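Local coordinates for protein MDM10 isoform 1 (Saccharomyces cerevisiae, PDB 7BTX) that tethers the endoplasmic reticulum to mitochondria as part of the ERMES complex and takes part in late assembly steps of the outer-membrane TOM translocase, at residues D[293-298]-D[306-311]; D[35-40]-D[415-420]. One frame throughout, in Å; residues are numbered along the deposited sequence.

In the fold
Both contacts involve the wall of a mitochondrial beta-barrel, and interaction 2 brings the N-terminal segment against it. Interaction 1 is a hairpin of neighbouring wall strands, close in sequence and nested inside the long chain loop that interaction 2 closes. In interaction 2 the N-terminal segment 35-40, following helix 30-33, lies against strand 413-420. The two centres are about 13 Å apart. Segment 306-311 runs on toward that strand: C311 N is 3.3 Å from L418 O, a probable hydrogen bond. L35 bridges them as well, its CD1 packing 3.7 Å from K295 CB, so the N-terminal segment touches the strands of both contacts.

Interaction 1 of 2, residues D[293-298]-D[306-311]; sequences CAKYDF and NLSFGC
Segments 293-298 and 306-311 run antiparallel, their directions 168° apart, as the two arms of a beta hairpin in the barrel wall, with C293 level with G310 and D297 level with N306. Three backbone hydrogen bonds join them: C293 N to G310 O at 2.8 Å, S308 N to K295 O at 2.9 Å, and D297 N to N306 O at 3.1 Å. K295 O also receives a CA-H...O contact from L307, and C293 O receives another from the alpha carbon of F309.

Y296 and L307 form a non-hydrogen-bonded pair, and their side chains lie roughly perpendicular. L307 CD1 touches Y296 CB at 3.8 Å and lies at the edge of the tyrosine ring, near its plane. With CG anti to the backbone N (chi1 171°), the ring of Y296 leaves the backbone beside its own carbonyl carbon, and N306 O is a neighbour of its CD1. The phenol oxygen turns to the connecting loop, bonding with S305 OG. Toward the other end, A294 CB rests obliquely against the F309 ring, 3.7 Å from CE1. D297 and N306 belong to the opposite face of the sheet from Y296 and L307, and meet through their beta carbons, 3.9 Å apart. N306 OD1 has a weak hydrogen bond to R423 N.

The chemistry of this contact is therefore mainly that of the main chain: peptide groups supply every hydrogen bond between the arms, while the side chains add the small apolar contacts of A294 with F309 and of Y296 with L307. This fits the antiparallel pairing of neighbouring strands in this part of the barrel wall.

Interaction 2 of 2, residues D[35-40]-D[415-420]; sequences LDFRIP and VWKLST
The ammonium nitrogen of K417 is gripped from two quarters, by a salt bridge to E312 OE1 and a hydrogen bond to T33 O, while the chain behind it packs on F37. This is the wall of a mitochondrial beta-barrel meeting the N-terminal segment: strand 413-420 holds K417 and S419 toward the irregular loop 35-40, which lies between helix 30-33 and strand 44-48. No hydrogen bond links the two segments directly, and F37 carries most of the contact.

Its ring receives K417 over one face in a CH-pi contact, with CE 4.1 Å from the ring centroid and 29° off the normal. The nearest ring atom to CE is CD1, at 3.7 Å. K417 CB lies above the same face, displaced toward the rim, so the lysine touches the ring at CB and again at CE, with CG and CD arching away between them. The bend at chi3 (78°) brings CE over the ring, and a second at chi4 turns NZ toward E312 and T33. The F37 and K417 side chains run alongside each other in opposite senses. At the ring's edge, near its plane, is L418 O.

F37 also makes a cation-pi contact with K428, whose NZ is hydrogen-bonded to both L35 O and F37 O, so a second lysine ties this loop to the neighbouring strand 426-434. An alanine in place of F37 would probably leave the aliphatic chain of K417 without the ring face it lies on, deprive K428 of its aromatic partner and open a gap beside S419. The serine approaches the ring obliquely, and its CB stands 3.6 Å from F37 CE1.

Interaction 1 of 2, residues D[293-298]-D[306-311]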
loop_
_atom_site.group_PDB
_atom_site.type_symbol
_atom_site.label_atom_id
_atom_site.label_comp_id
_atom_site.label_asym_id
_atom_site.label_seq_id
_atom_site.Cartn_x
_atom_site.Cartn_y
_atom_site.Cartn_z
ATOM N N CYS D 293 19.839 -30.941 -20.702
ATOM C CA CYS D 293 18.503 -31.159 -21.266
ATOM C C CYS D 293 18.334 -30.236 -22.470
ATOM O O CYS D 293 18.387 -29.015 -22.337
ATOM C CB CYS D 293 17.413 -30.910 -20.240
ATOM S SG CYS D 293 15.735 -31.114 -20.856
ATOM N N ALA D 294 18.100 -30.830 -23.638
ATOM C CA ALA D 294 17.920 -30.062 -24.867
ATOM C C ALA D 294 16.551 -30.362 -25.477
ATOM O O ALA D 294 16.373 -31.274 -26.282
ATOM C CB ALA D 294 19.041 -30.368 -25.848
ATOM N N LYS D 295 15.570 -29.559 -25.093
ATOM C CA LYS D 295 14.228 -29.735 -25.630
ATOM C C LYS D 295 14.098 -29.041 -26.975
ATOM O O LYS D 295 14.347 -27.839 -27.084
ATOM C CB LYS D 295 13.186 -29.186 -24.665
ATOM C CG LYS D 295 11.804 -29.089 -25.266
ATOM C CD LYS D 295 10.744 -28.903 -24.211
ATOM C CE LYS D 295 10.620 -27.454 -23.819
ATOM N NZ LYS D 295 9.516 -27.242 -22.848
ATOM N N TYR D 296 13.692 -29.787 -27.995
ATOM C CA TYR D 296 13.335 -29.221 -29.290
ATOM C C TYR D 296 11.822 -29.257 -29.415
ATOM O O TYR D 296 11.230 -30.332 -29.524
ATOM C CB TYR D 296 13.981 -29.978 -30.444
ATOM C CG TYR D 296 13.442 -29.542 -31.786
ATOM C CD1 TYR D 296 13.684 -28.263 -32.266
ATOM C CD2 TYR D 296 12.677 -30.400 -32.564
ATOM C CE1 TYR D 296 13.190 -27.853 -33.483
ATOM C CE2 TYR D 296 12.177 -29.999 -33.787
ATOM C CZ TYR D 296 12.438 -28.724 -34.238
ATOM O OH TYR D 296 11.948 -28.314 -35.454
ATOM N N ASP D 297 11.201 -28.088 -29.405
ATOM C CA ASP D 297 9.759 -27.997 -29.506
ATOM C C ASP D 297 9.365 -27.789 -30.964
ATOM O O ASP D 297 10.204 -27.508 -31.822
ATOM C CB ASP D 297 9.257 -26.868 -28.615
ATOM C CG ASP D 297 7.828 -27.051 -28.199
ATOM O OD1 ASP D 297 7.600 -27.493 -27.056
ATOM O OD2 ASP D 297 6.931 -26.750 -29.010
ATOM N N PHE D 298 8.074 -27.932 -31.257
ATOM C CA PHE D 298 7.574 -27.770 -32.616
ATOM C C PHE D 298 6.093 -27.410 -32.585
ATOM O O PHE D 298 5.531 -27.190 -31.510
ATOM C CB PHE D 298 7.811 -29.047 -33.433
ATOM C CG PHE D 298 7.871 -28.818 -34.916
ATOM C CD1 PHE D 298 8.740 -27.882 -35.453
ATOM C CD2 PHE D 298 7.022 -29.507 -35.766
ATOM C CE1 PHE D 298 8.784 -27.656 -36.820
ATOM C CE2 PHE D 298 7.058 -29.285 -37.134
ATOM C CZ PHE D 298 7.944 -28.358 -37.660
ATOM N N ASN D 306 11.330 -24.145 -31.690
ATOM C CA ASN D 306 11.933 -23.605 -30.481
ATOM C C ASN D 306 13.025 -24.569 -30.047
ATOM O O ASN D 306 12.952 -25.759 -30.356
ATOM C CB ASN D 306 10.894 -23.422 -29.375
ATOM C CG ASN D 306 11.348 -22.457 -28.302
ATOM O OD1 ASN D 306 12.541 -22.214 -28.128
ATOM N ND2 ASN D 306 10.393 -21.902 -27.568
ATOM N N LEU D 307 14.044 -24.085 -29.342
ATOM C CA LEU D 307 15.099 -25.004 -28.925
ATOM C C LEU D 307 15.629 -24.525 -27.573
ATOM O O LEU D 307 16.529 -23.694 -27.474
ATOM C CB LEU D 307 16.215 -25.104 -29.962
ATOM C CG LEU D 307 17.341 -26.090 -29.649
ATOM C CD1 LEU D 307 16.857 -27.514 -29.792
ATOM C CD2 LEU D 307 18.522 -25.849 -30.558
ATOM N N SER D 308 15.067 -25.084 -26.507
ATOM C CA SER D 308 15.501 -24.728 -25.172
ATOM C C SER D 308 16.759 -25.509 -24.808
ATOM O O SER D 308 17.179 -26.426 -25.508
ATOM C CB SER D 308 14.381 -24.977 -24.171
ATOM O OG SER D 308 13.260 -24.168 -24.467
ATOM N N PHE D 309 17.372 -25.128 -23.697
ATOM C CA PHE D 309 18.554 -25.809 -23.187
ATOM C C PHE D 309 18.505 -25.738 -21.668
ATOM O O PHE D 309 17.730 -24.964 -21.102
ATOM C CB PHE D 309 19.831 -25.181 -23.761
ATOM C CG PHE D 309 20.238 -25.737 -25.084
ATOM C CD1 PHE D 309 20.863 -26.967 -25.169
ATOM C CD2 PHE D 309 20.001 -25.026 -26.245
ATOM C CE1 PHE D 309 21.240 -27.483 -26.393
ATOM C CE2 PHE D 309 20.375 -25.536 -27.471
ATOM C CZ PHE D 309 20.995 -26.768 -27.544
ATOM N N GLY D 310 19.340 -26.523 -21.004
ATOM C CA GLY D 310 19.391 -26.520 -19.557
ATOM C C GLY D 310 20.537 -27.373 -19.074
ATOM O O GLY D 310 20.674 -28.517 -19.498
ATOM N N CYS D 311 21.374 -26.827 -18.202
ATOM C CA CYS D 311 22.693 -27.390 -17.948
ATOM C C CYS D 311 23.047 -27.321 -16.466
ATOM O O CYS D 311 24.020 -26.670 -16.088
ATOM C CB CYS D 311 23.741 -26.676 -18.801
ATOM S SG CYS D 311 25.379 -27.457 -18.846
#

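Interaction 2 of 2, residues D[35-40]-D[415-420]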
loop_
_atom_site.group_PDB
_atom_site.type_symbol
_atom_site.label_atom_id
_atom_site.label_comp_id
_atom_site.label_asym_id
_atom_site.label_seq_id
_atom_site.Cartn_x
_atom_site.Cartn_y
_atom_site.Cartn_z
ATOM N N LEU D 35 14.564 -26.868 -17.192
ATOM C CA LEU D 35 14.243 -25.792 -18.118
ATOM C C LEU D 35 13.371 -24.719 -17.494
ATOM O O LEU D 35 13.656 -23.528 -17.647
ATOM C CB LEU D 35 13.524 -26.348 -19.348
ATOM C CG LEU D 35 14.138 -27.517 -20.104
ATOM C CD1 LEU D 35 13.268 -27.818 -21.276
ATOM C CD2 LEU D 35 15.534 -27.265 -20.535
ATOM N N ASP D 36 12.305 -25.109 -16.800
ATOM C CA ASP D 36 11.236 -24.196 -16.421
ATOM C C ASP D 36 11.309 -23.768 -14.962
ATOM O O ASP D 36 10.268 -23.572 -14.329
ATOM C CB ASP D 36 9.881 -24.835 -16.710
ATOM C CG ASP D 36 9.735 -25.256 -18.154
ATOM O OD1 ASP D 36 10.331 -24.595 -19.028
ATOM O OD2 ASP D 36 9.029 -26.250 -18.415
ATOM N N PHE D 37 12.510 -23.607 -14.411
ATOM C CA PHE D 37 12.619 -23.163 -13.031
ATOM C C PHE D 37 12.309 -21.670 -12.934
ATOM O O PHE D 37 12.139 -20.969 -13.935
ATOM C CB PHE D 37 13.994 -23.504 -12.457
ATOM C CG PHE D 37 15.154 -22.941 -13.227
ATOM C CD1 PHE D 37 15.770 -23.685 -14.213
ATOM C CD2 PHE D 37 15.669 -21.692 -12.923
ATOM C CE1 PHE D 37 16.847 -23.180 -14.905
ATOM C CE2 PHE D 37 16.743 -21.187 -13.616
ATOM C CZ PHE D 37 17.332 -21.932 -14.603
ATOM N N ARG D 38 12.235 -21.174 -11.704
ATOM C CA ARG D 38 11.722 -19.840 -11.432
ATOM C C ARG D 38 12.830 -18.948 -10.897
ATOM O O ARG D 38 13.586 -19.351 -10.008
ATOM C CB ARG D 38 10.563 -19.900 -10.436
ATOM C CG ARG D 38 9.667 -18.680 -10.469
ATOM C CD ARG D 38 9.031 -18.511 -11.831
ATOM N NE ARG D 38 8.033 -19.543 -12.088
ATOM C CZ ARG D 38 6.747 -19.431 -11.775
ATOM N NH1 ARG D 38 6.298 -18.327 -11.196
ATOM N NH2 ARG D 38 5.910 -20.421 -12.044
ATOM N N ILE D 39 12.911 -17.736 -11.436
ATOM C CA ILE D 39 13.886 -16.731 -11.023
ATOM C C ILE D 39 13.209 -15.781 -10.042
ATOM O O ILE D 39 12.080 -15.340 -10.299
ATOM C CB ILE D 39 14.443 -15.975 -12.241
ATOM C CG1 ILE D 39 15.153 -16.937 -13.187
ATOM C CG2 ILE D 39 15.391 -14.873 -11.823
ATOM C CD1 ILE D 39 16.193 -17.765 -12.528
ATOM N N PRO D 40 13.833 -15.465 -8.907
ATOM C CA PRO D 40 13.268 -14.451 -8.014
ATOM C C PRO D 40 13.314 -13.072 -8.648
ATOM O O PRO D 40 14.196 -12.760 -9.449
ATOM C CB PRO D 40 14.172 -14.527 -6.780
ATOM C CG PRO D 40 14.851 -15.839 -6.876
ATOM C CD PRO D 40 15.023 -16.101 -8.323
ATOM N N VAL D 415 24.117 -25.370 -6.241
ATOM C CA VAL D 415 23.469 -25.786 -7.479
ATOM C C VAL D 415 23.446 -24.590 -8.415
ATOM O O VAL D 415 22.827 -23.571 -8.099
ATOM C CB VAL D 415 22.036 -26.293 -7.253
ATOM C CG1 VAL D 415 21.397 -26.634 -8.569
ATOM C CG2 VAL D 415 22.013 -27.494 -6.351
ATOM N N TRP D 416 24.092 -24.717 -9.567
ATOM C CA TRP D 416 24.040 -23.710 -10.614
ATOM C C TRP D 416 23.131 -24.204 -11.725
ATOM O O TRP D 416 23.203 -25.363 -12.115
ATOM C CB TRP D 416 25.428 -23.433 -11.182
ATOM C CG TRP D 416 26.401 -22.960 -10.179
ATOM C CD1 TRP D 416 27.115 -23.722 -9.305
ATOM C CD2 TRP D 416 26.779 -21.607 -9.939
ATOM N NE1 TRP D 416 27.913 -22.923 -8.527
ATOM C CE2 TRP D 416 27.726 -21.619 -8.898
ATOM C CE3 TRP D 416 26.406 -20.384 -10.499
ATOM C CZ2 TRP D 416 28.308 -20.457 -8.409
ATOM C CZ3 TRP D 416 26.982 -19.232 -10.012
ATOM C CH2 TRP D 416 27.925 -19.275 -8.977
ATOM N N LYS D 417 22.268 -23.328 -12.235
ATOM C CA LYS D 417 21.238 -23.776 -13.176
ATOM C C LYS D 417 21.110 -22.748 -14.301
ATOM O O LYS D 417 20.626 -21.639 -14.086
ATOM C CB LYS D 417 19.905 -23.984 -12.477
ATOM C CG LYS D 417 19.805 -25.232 -11.631
ATOM C CD LYS D 417 18.620 -25.163 -10.696
ATOM C CE LYS D 417 17.332 -25.472 -11.426
ATOM N NZ LYS D 417 17.206 -26.922 -11.728
ATOM N N LEU D 418 21.517 -23.141 -15.503
ATOM C CA LEU D 418 21.294 -22.319 -16.681
ATOM C C LEU D 418 20.118 -22.859 -17.490
ATOM O O LEU D 418 19.799 -24.045 -17.437
ATOM C CB LEU D 418 22.543 -22.272 -17.558
ATOM C CG LEU D 418 23.716 -21.360 -17.200
ATOM C CD1 LEU D 418 24.575 -21.919 -16.072
ATOM C CD2 LEU D 418 24.556 -21.105 -18.432
ATOM N N SER D 419 19.463 -21.975 -18.246
ATOM C CA SER D 419 18.437 -22.415 -19.187
ATOM C C SER D 419 18.238 -21.427 -20.327
ATOM O O SER D 419 17.562 -20.409 -20.165
ATOM C CB SER D 419 17.092 -22.639 -18.495
ATOM O OG SER D 419 16.495 -21.417 -18.126
ATOM N N THR D 420 18.785 -21.745 -21.495
ATOM C CA THR D 420 18.706 -20.850 -22.639
ATOM C C THR D 420 17.473 -21.157 -23.478
ATOM O O THR D 420 17.207 -22.310 -23.805
ATOM C CB THR D 420 19.959 -21.007 -23.497
ATOM O OG1 THR D 420 21.121 -20.839 -22.680
ATOM C CG2 THR D 420 19.983 -19.973 -24.609
#